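Local atomic coordinates of glutamate--tRNA ligase (Methanothermobacter thermautotrophicus, PDB entry 3AII), a protein that is a non-discriminating glutamyl-tRNA synthetase, which probably activates glutamate with ATP and passes it from Glu-AMP to the acceptor end of tRNA. Residues Val287-Arg292 against Pro315-Tyr320. Numbering follows the deposited sequence.
Sequences VTHVLR and PEFIHY
Y320 holds CG between its backbone N and carbonyl carbon (chi1 54°), which lays the ring over the R292 carbonyl. R292 O lies 3.3 Å from Y320 CD1, above one face and offset toward the rim. L291 keeps CG anti to its backbone N (chi1 179°) and meets the same ring at its edge. L291 CD1 also packs on I318 CG2 at 3.6 Å.

Strands 289-291 and 316-318 run parallel and pair through their backbones. V290 is bonded through both its N and its O. V290 N donates almost straight to E316 O at 2.8 Å, and V290 O accepts from I318 N. T288 O takes E316 N at one end, and Y320 N reaches R292 O at the other; the bond from R292 N to I318 O is weak.

H289, L291, E316 and I318 share one face of the pair. There H289 CD2 lies 3.5 Å from E316 CB. V290 and F317 are on the other face, where V290 CG2 touches P315 CG at 3.6 Å and F317 CD1 packs beside V290 CB at 3.9 Å. The H319 ring turns its edge, with NE2 leading, to one face of the R292 guanidinium, the planes 76° apart. H319 NE2 is 2.9 Å from R292 NH2, but the angle is too poor for a hydrogen bond.

Helix 299-310 lies between the two strands in sequence, giving a beta-alpha-beta connection within the class I catalytic domain. Helix 111-126, which starts in the predicted HIGH motif, packs on L291 and Y320. H289 NE2 bonds the carbonyl A91 O, so it probably carries a proton. H289 ND1 pairs with T288 OG1, which also bonds V98 N; bonds at both nitrogens thus fix the ring's rotation.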
# COMPACT_ATOMS: atom_id res chain seq x y z
N VAL A 287 -6.68 -9.32 22.84
CA VAL A 287 -6.57 -7.96 22.32
C VAL A 287 -7.23 -6.97 23.28
O VAL A 287 -8.37 -7.20 23.74
CB VAL A 287 -7.23 -7.85 20.94
CG1 VAL A 287 -7.35 -6.40 20.51
CG2 VAL A 287 -6.42 -8.67 19.94
N THR A 288 -6.53 -5.89 23.62
CA THR A 288 -7.03 -4.92 24.60
C THR A 288 -7.55 -3.65 23.96
O THR A 288 -8.42 -2.98 24.50
CB THR A 288 -5.93 -4.53 25.61
OG1 THR A 288 -4.82 -3.93 24.90
CG2 THR A 288 -5.45 -5.76 26.37
N HIS A 289 -7.00 -3.32 22.79
CA HIS A 289 -7.34 -2.10 22.08
C HIS A 289 -7.46 -2.41 20.61
O HIS A 289 -6.53 -2.96 20.00
CB HIS A 289 -6.27 -1.04 22.30
CG HIS A 289 -6.16 -0.57 23.72
ND1 HIS A 289 -5.49 -1.28 24.68
CD2 HIS A 289 -6.66 0.53 24.33
CE1 HIS A 289 -5.58 -0.64 25.84
NE2 HIS A 289 -6.27 0.46 25.65
N VAL A 290 -8.62 -2.09 20.06
CA VAL A 290 -8.89 -2.28 18.65
C VAL A 290 -8.80 -0.94 17.92
O VAL A 290 -9.60 -0.04 18.16
CB VAL A 290 -10.28 -2.90 18.45
CG1 VAL A 290 -10.67 -2.86 16.97
CG2 VAL A 290 -10.32 -4.32 19.01
N LEU A 291 -7.82 -0.83 17.03
CA LEU A 291 -7.53 0.42 16.35
C LEU A 291 -7.61 0.20 14.85
O LEU A 291 -6.77 -0.50 14.28
CB LEU A 291 -6.12 0.89 16.72
CG LEU A 291 -5.59 2.18 16.11
CD1 LEU A 291 -6.54 3.33 16.42
CD2 LEU A 291 -4.19 2.46 16.63
N ARG A 292 -8.62 0.78 14.21
CA ARG A 292 -8.76 0.68 12.76
C ARG A 292 -9.41 1.92 12.15
O ARG A 292 -9.95 2.76 12.87
CB ARG A 292 -9.57 -0.57 12.38
CG ARG A 292 -11.03 -0.48 12.80
CD ARG A 292 -11.73 -1.83 12.72
NE ARG A 292 -12.67 -2.02 13.82
CZ ARG A 292 -13.97 -1.74 13.77
NH1 ARG A 292 -14.49 -1.24 12.66
NH2 ARG A 292 -14.74 -1.96 14.83
N PRO A 315 -12.81 -5.15 24.19
CA PRO A 315 -11.62 -4.30 24.18
C PRO A 315 -11.99 -2.83 24.00
O PRO A 315 -13.11 -2.52 23.59
CB PRO A 315 -10.86 -4.79 22.94
CG PRO A 315 -11.93 -5.32 22.03
CD PRO A 315 -13.00 -5.89 22.92
N GLU A 316 -11.07 -1.92 24.32
CA GLU A 316 -11.28 -0.53 23.94
C GLU A 316 -11.37 -0.45 22.42
O GLU A 316 -10.65 -1.15 21.71
CB GLU A 316 -10.14 0.35 24.46
CG GLU A 316 -10.04 0.39 25.97
CD GLU A 316 -11.23 1.11 26.61
OE1 GLU A 316 -11.79 2.02 25.97
OE2 GLU A 316 -11.58 0.76 27.76
N PHE A 317 -12.29 0.38 21.93
CA PHE A 317 -12.46 0.57 20.49
C PHE A 317 -12.07 1.98 20.10
O PHE A 317 -12.61 2.95 20.62
CB PHE A 317 -13.91 0.30 20.06
CG PHE A 317 -14.27 -1.16 19.99
CD1 PHE A 317 -14.00 -1.89 18.84
CD2 PHE A 317 -14.89 -1.79 21.06
CE1 PHE A 317 -14.34 -3.24 18.77
CE2 PHE A 317 -15.23 -3.13 20.99
CZ PHE A 317 -14.96 -3.86 19.84
N ILE A 318 -11.12 2.10 19.17
CA ILE A 318 -10.64 3.39 18.72
C ILE A 318 -10.70 3.48 17.20
O ILE A 318 -10.00 2.76 16.50
CB ILE A 318 -9.21 3.65 19.21
CG1 ILE A 318 -9.16 3.54 20.74
CG2 ILE A 318 -8.72 5.02 18.75
CD1 ILE A 318 -7.78 3.35 21.30
N HIS A 319 -11.57 4.35 16.71
CA HIS A 319 -11.82 4.46 15.27
C HIS A 319 -11.31 5.80 14.75
O HIS A 319 -11.58 6.84 15.34
CB HIS A 319 -13.32 4.34 14.98
CG HIS A 319 -13.85 2.94 15.07
ND1 HIS A 319 -13.85 2.21 16.24
CD2 HIS A 319 -14.41 2.14 14.13
CE1 HIS A 319 -14.38 1.02 16.02
NE2 HIS A 319 -14.72 0.95 14.74
N TYR A 320 -10.57 5.76 13.65
CA TYR A 320 -10.03 6.99 13.08
C TYR A 320 -10.58 7.25 11.68
O TYR A 320 -11.06 6.34 11.00
CB TYR A 320 -8.50 6.97 13.08
CG TYR A 320 -7.88 5.77 12.42
CD1 TYR A 320 -7.31 4.75 13.17
CD2 TYR A 320 -7.87 5.64 11.03
CE1 TYR A 320 -6.73 3.65 12.57
CE2 TYR A 320 -7.30 4.54 10.42
CZ TYR A 320 -6.73 3.55 11.19
OH TYR A 320 -6.16 2.46 10.59